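Long-range contact in EvdO1 (Micromonospora carbonacea, PDB 4XBZ), which probably catalyses an oxidative cyclization in orthosomycin biosynthesis, as a metal-dependent oxygenase of the phytanoyl-CoA dioxygenase family built on a double-stranded beta helix: residues R82-V93 / A103-K114. Numbering follows the deposited sequence.
Sequences RAWSTRSMEDTV and AAPVRIEYVVDK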
loop_
_atom_site.group_PDB
_atom_site.type_symbol
_atom_site.label_atom_id
_atom_site.label_comp_id
_atom_site.label_asym_id
_atom_site.label_seq_id
_atom_site.Cartn_x
_atom_site.Cartn_y
_atom_site.Cartn_z
ATOM N N ARG A 82 -16.460 -31.148 -13.288
ATOM C CA ARG A 82 -15.617 -31.372 -14.457
ATOM C C ARG A 82 -14.331 -32.106 -14.103
ATOM O O ARG A 82 -13.926 -33.037 -14.803
ATOM C CB ARG A 82 -15.288 -30.039 -15.127
ATOM C CG ARG A 82 -14.076 -30.066 -16.048
ATOM C CD ARG A 82 -13.820 -28.680 -16.631
ATOM N NE ARG A 82 -12.755 -28.690 -17.624
ATOM C CZ ARG A 82 -12.388 -27.623 -18.325
ATOM N NH1 ARG A 82 -13.007 -26.455 -18.144
ATOM N NH2 ARG A 82 -11.402 -27.722 -19.207
ATOM N N ALA A 83 -13.699 -31.701 -13.005
ATOM C CA ALA A 83 -12.428 -32.291 -12.615
ATOM C C ALA A 83 -12.579 -33.776 -12.329
ATOM O O ALA A 83 -11.727 -34.573 -12.713
ATOM C CB ALA A 83 -11.854 -31.573 -11.405
ATOM N N TRP A 84 -13.675 -34.138 -11.667
ATOM C CA TRP A 84 -13.976 -35.528 -11.368
ATOM C C TRP A 84 -14.285 -36.344 -12.616
ATOM O O TRP A 84 -13.817 -37.478 -12.757
ATOM C CB TRP A 84 -15.160 -35.627 -10.409
ATOM C CG TRP A 84 -14.852 -35.317 -8.983
ATOM C CD1 TRP A 84 -15.299 -34.245 -8.260
ATOM C CD2 TRP A 84 -14.044 -36.091 -8.092
ATOM N NE1 TRP A 84 -14.833 -34.311 -6.975
ATOM C CE2 TRP A 84 -14.054 -35.433 -6.842
ATOM C CE3 TRP A 84 -13.320 -37.274 -8.225
ATOM C CZ2 TRP A 84 -13.365 -35.926 -5.728
ATOM C CZ3 TRP A 84 -12.632 -37.756 -7.121
ATOM C CH2 TRP A 84 -12.661 -37.085 -5.891
ATOM N N SER A 85 -15.093 -35.776 -13.504
ATOM C CA SER A 85 -15.485 -36.462 -14.735
ATOM C C SER A 85 -14.283 -36.863 -15.585
ATOM O O SER A 85 -14.295 -37.921 -16.204
ATOM C CB SER A 85 -16.413 -35.588 -15.587
ATOM O OG SER A 85 -17.610 -35.267 -14.903
ATOM N N THR A 86 -13.255 -36.018 -15.607
ATOM C CA THR A 86 -12.173 -36.175 -16.569
ATOM C C THR A 86 -10.941 -36.851 -15.995
ATOM O O THR A 86 -10.211 -37.537 -16.713
ATOM C CB THR A 86 -11.726 -34.826 -17.151
ATOM O OG1 THR A 86 -10.996 -34.098 -16.161
ATOM C CG2 THR A 86 -12.927 -34.009 -17.606
ATOM N N ARG A 87 -10.712 -36.649 -14.705
ATOM C CA ARG A 87 -9.464 -37.056 -14.083
ATOM C C ARG A 87 -8.297 -36.571 -14.919
ATOM O O ARG A 87 -7.333 -37.300 -15.170
ATOM C CB ARG A 87 -9.429 -38.559 -13.898
ATOM C CG ARG A 87 -10.624 -39.012 -13.136
ATOM C CD ARG A 87 -10.600 -40.459 -12.759
ATOM N NE ARG A 87 -11.842 -40.710 -12.045
ATOM C CZ ARG A 87 -11.991 -40.576 -10.731
ATOM N NH1 ARG A 87 -10.954 -40.258 -9.964
ATOM N NH2 ARG A 87 -13.180 -40.796 -10.186
ATOM N N SER A 88 -8.420 -35.335 -15.381
ATOM C CA SER A 88 -7.325 -34.664 -16.053
ATOM C C SER A 88 -6.396 -34.078 -15.021
ATOM O O SER A 88 -6.838 -33.620 -13.969
ATOM C CB SER A 88 -7.830 -33.559 -16.976
ATOM O OG SER A 88 -6.728 -32.807 -17.458
ATOM N N MET A 89 -5.106 -34.084 -15.317
ATOM C CA MET A 89 -4.152 -33.419 -14.451
ATOM C C MET A 89 -3.849 -32.039 -15.003
ATOM O O MET A 89 -3.037 -31.301 -14.452
ATOM C CB MET A 89 -2.880 -34.248 -14.311
ATOM C CG MET A 89 -3.129 -35.606 -13.673
ATOM S SD MET A 89 -1.660 -36.252 -12.871
ATOM C CE MET A 89 -1.367 -34.973 -11.664
ATOM N N GLU A 90 -4.524 -31.701 -16.094
ATOM C CA GLU A 90 -4.350 -30.420 -16.744
ATOM C C GLU A 90 -4.999 -29.328 -15.889
ATOM O O GLU A 90 -6.203 -29.373 -15.632
ATOM C CB GLU A 90 -4.953 -30.452 -18.156
ATOM C CG GLU A 90 -4.728 -29.196 -18.987
ATOM C CD GLU A 90 -3.587 -29.340 -20.000
ATOM O OE1 GLU A 90 -3.595 -30.320 -20.798
ATOM O OE2 GLU A 90 -2.690 -28.463 -19.995
ATOM N N ASP A 91 -4.189 -28.367 -15.439
ATOM C CA ASP A 91 -4.667 -27.243 -14.633
ATOM C C ASP A 91 -5.332 -27.699 -13.328
ATOM O O ASP A 91 -6.158 -26.980 -12.757
ATOM C CB ASP A 91 -5.653 -26.376 -15.437
ATOM C CG ASP A 91 -4.978 -25.592 -16.553
ATOM O OD1 ASP A 91 -3.741 -25.703 -16.679
ATOM O OD2 ASP A 91 -5.678 -24.848 -17.286
ATOM N N THR A 92 -4.976 -28.883 -12.848
ATOM C CA THR A 92 -5.662 -29.438 -11.686
ATOM C C THR A 92 -4.692 -30.158 -10.766
ATOM O O THR A 92 -3.977 -31.057 -11.192
ATOM C CB THR A 92 -6.798 -30.404 -12.107
ATOM O OG1 THR A 92 -7.674 -29.737 -13.024
ATOM C CG2 THR A 92 -7.608 -30.834 -10.905
ATOM N N VAL A 93 -4.662 -29.735 -9.505
ATOM C CA VAL A 93 -3.851 -30.386 -8.477
ATOM C C VAL A 93 -4.631 -31.541 -7.869
ATOM O O VAL A 93 -5.761 -31.358 -7.427
ATOM C CB VAL A 93 -3.436 -29.405 -7.345
ATOM C CG1 VAL A 93 -2.608 -30.121 -6.294
ATOM C CG2 VAL A 93 -2.663 -28.211 -7.908
ATOM N N ALA A 103 -7.679 -40.935 -4.712
ATOM C CA ALA A 103 -7.137 -39.710 -5.301
ATOM C C ALA A 103 -8.256 -38.690 -5.522
ATOM O O ALA A 103 -9.336 -39.043 -5.984
ATOM C CB ALA A 103 -6.423 -40.016 -6.621
ATOM N N ALA A 104 -8.013 -37.431 -5.174
ATOM C CA ALA A 104 -9.024 -36.399 -5.377
ATOM C C ALA A 104 -8.386 -35.105 -5.877
ATOM O O ALA A 104 -7.193 -34.898 -5.692
ATOM C CB ALA A 104 -9.780 -36.162 -4.104
ATOM N N PRO A 105 -9.173 -34.246 -6.549
ATOM C CA PRO A 105 -8.673 -32.921 -6.937
ATOM C C PRO A 105 -8.851 -31.923 -5.793
ATOM O O PRO A 105 -9.849 -32.014 -5.079
ATOM C CB PRO A 105 -9.555 -32.547 -8.129
ATOM C CG PRO A 105 -10.879 -33.233 -7.818
ATOM C CD PRO A 105 -10.539 -34.493 -7.054
ATOM N N VAL A 106 -7.913 -30.993 -5.628
ATOM C CA VAL A 106 -7.980 -30.036 -4.528
ATOM C C VAL A 106 -7.863 -28.590 -5.017
ATOM O O VAL A 106 -8.154 -27.650 -4.262
ATOM C CB VAL A 106 -6.876 -30.305 -3.469
ATOM C CG1 VAL A 106 -7.189 -31.581 -2.677
ATOM C CG2 VAL A 106 -5.517 -30.407 -4.126
ATOM N N ARG A 107 -7.443 -28.417 -6.271
ATOM C CA ARG A 107 -7.293 -27.080 -6.831
ATOM C C ARG A 107 -7.397 -27.083 -8.345
ATOM O O ARG A 107 -6.792 -27.913 -9.028
ATOM C CB ARG A 107 -5.956 -26.469 -6.391
ATOM C CG ARG A 107 -5.694 -25.030 -6.836
ATOM C CD ARG A 107 -4.316 -24.576 -6.343
ATOM N NE ARG A 107 -3.819 -23.377 -7.024
ATOM C CZ ARG A 107 -3.394 -22.266 -6.409
ATOM N NH1 ARG A 107 -3.421 -22.180 -5.080
ATOM N NH2 ARG A 107 -2.956 -21.227 -7.123
ATOM N N ILE A 108 -8.167 -26.135 -8.862
ATOM C CA ILE A 108 -8.275 -25.913 -10.302
ATOM C C ILE A 108 -7.673 -24.533 -10.664
ATOM O O ILE A 108 -8.044 -23.524 -10.080
ATOM C CB ILE A 108 -9.757 -26.022 -10.763
ATOM C CG1 ILE A 108 -10.276 -27.438 -10.519
ATOM C CG2 ILE A 108 -9.918 -25.665 -12.225
ATOM C CD1 ILE A 108 -11.765 -27.535 -10.450
ATOM N N GLU A 109 -6.736 -24.500 -11.617
ATOM C CA GLU A 109 -6.117 -23.234 -12.041
ATOM C C GLU A 109 -6.812 -22.608 -13.236
ATOM O O GLU A 109 -7.367 -23.315 -14.091
ATOM C CB GLU A 109 -4.642 -23.421 -12.399
ATOM C CG GLU A 109 -3.766 -23.945 -11.276
ATOM C CD GLU A 109 -3.266 -22.874 -10.328
ATOM O OE1 GLU A 109 -3.454 -21.662 -10.584
ATOM O OE2 GLU A 109 -2.666 -23.270 -9.311
ATOM N N TYR A 110 -6.732 -21.279 -13.297
ATOM C CA TYR A 110 -7.240 -20.477 -14.412
ATOM C C TYR A 110 -8.752 -20.625 -14.506
ATOM O O TYR A 110 -9.313 -20.843 -15.583
ATOM C CB TYR A 110 -6.548 -20.865 -15.729
ATOM C CG TYR A 110 -5.054 -20.968 -15.572
ATOM C CD1 TYR A 110 -4.296 -19.838 -15.263
ATOM C CD2 TYR A 110 -4.400 -22.189 -15.692
ATOM C CE1 TYR A 110 -2.919 -19.920 -15.089
ATOM C CE2 TYR A 110 -3.021 -22.289 -15.524
ATOM C CZ TYR A 110 -2.284 -21.142 -15.216
ATOM O OH TYR A 110 -0.918 -21.211 -15.041
ATOM N N VAL A 111 -9.402 -20.491 -13.351
ATOM C CA VAL A 111 -10.849 -20.607 -13.255
ATOM C C VAL A 111 -11.516 -19.383 -13.856
ATOM O O VAL A 111 -12.701 -19.414 -14.171
ATOM C CB VAL A 111 -11.308 -20.771 -11.796
ATOM C CG1 VAL A 111 -10.709 -22.037 -11.186
ATOM C CG2 VAL A 111 -10.902 -19.557 -10.992
ATOM N N VAL A 112 -10.756 -18.303 -14.007
ATOM C CA VAL A 112 -11.278 -17.098 -14.642
ATOM C C VAL A 112 -11.467 -17.336 -16.151
ATOM O O VAL A 112 -12.406 -16.838 -16.764
ATOM C CB VAL A 112 -10.340 -15.887 -14.388
ATOM C CG1 VAL A 112 -10.330 -14.927 -15.576
ATOM C CG2 VAL A 112 -10.714 -15.182 -13.082
ATOM N N ASP A 113 -10.579 -18.118 -16.739
ATOM C CA ASP A 113 -10.719 -18.509 -18.139
ATOM C C ASP A 113 -11.830 -19.560 -18.307
ATOM O O ASP A 113 -12.497 -19.620 -19.342
ATOM C CB ASP A 113 -9.387 -19.045 -18.662
ATOM C CG ASP A 113 -9.396 -19.308 -20.160
ATOM O OD1 ASP A 113 -9.914 -18.463 -20.922
ATOM O OD2 ASP A 113 -8.865 -20.363 -20.575
ATOM N N LYS A 114 -12.043 -20.371 -17.273
ATOM C CA LYS A 114 -12.881 -21.560 -17.424
ATOM C C LYS A 114 -14.361 -21.278 -17.207
ATOM O O LYS A 114 -15.206 -22.028 -17.660
ATOM C CB LYS A 114 -12.404 -22.669 -16.475
ATOM C CG LYS A 114 -11.058 -23.271 -16.873
ATOM C CD LYS A 114 -10.533 -24.262 -15.834
ATOM C CE LYS A 114 -9.237 -24.921 -16.320
ATOM N NZ LYS A 114 -8.171 -23.930 -16.709
#
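An antiparallel beta hairpin with a classic bulge, at the edge of the larger sheet of the double-stranded beta helix, pairs V93 with both V106 and R107. V93 N gives a hydrogen bond to R107 O (2.8 Å), while V93 O takes V106 N (2.8 Å). T92 and I108 form the next, non-hydrogen-bonded pair, and E109 N then binds D91 O (2.8 Å). Beside the bulge, V93 CG1 rests on V106 CG2 at 3.6 Å. From the type II turn M89-T92, D91 sends its carboxylate across to K114 in helix 111-114: OD2 meets NZ at 2.7 Å in a salt bridge, taken on its anti side, and the carboxylate also lies at the edge of the Y110 ring. D91 OD2 also bridges to R325. The lysine chain runs extended until its last torsion bends (chi4 54°), which brings NZ to E109 O as well, at 2.8 Å, so one ammonium ties the turn before strand 92-94 to the end of strand 105-109. With an alanine at K114, E109 O would probably lose this donor and D91 one of its cationic partners. Along the chain, K114 CG and CD pass near R82 NH1, with CE over one face of the guanidinium. On the helical side, P105 CD sits over the six-membered ring of W84, 3.5 Å from its centroid, a CH-pi contact; A104 CB approaches the same ring obliquely, and A83 CB meets P105 CG and I108 CD1. R107 and E109, salt-bridged to each other, lean on strand 139-147, the R107 side chain about 7 Å from the nickel. Strand 105-109 thus lies between 139-147 and 92-94, the outermost strand of this sheet within the chain, with the end of helix 66-86 packed against P105 and I108.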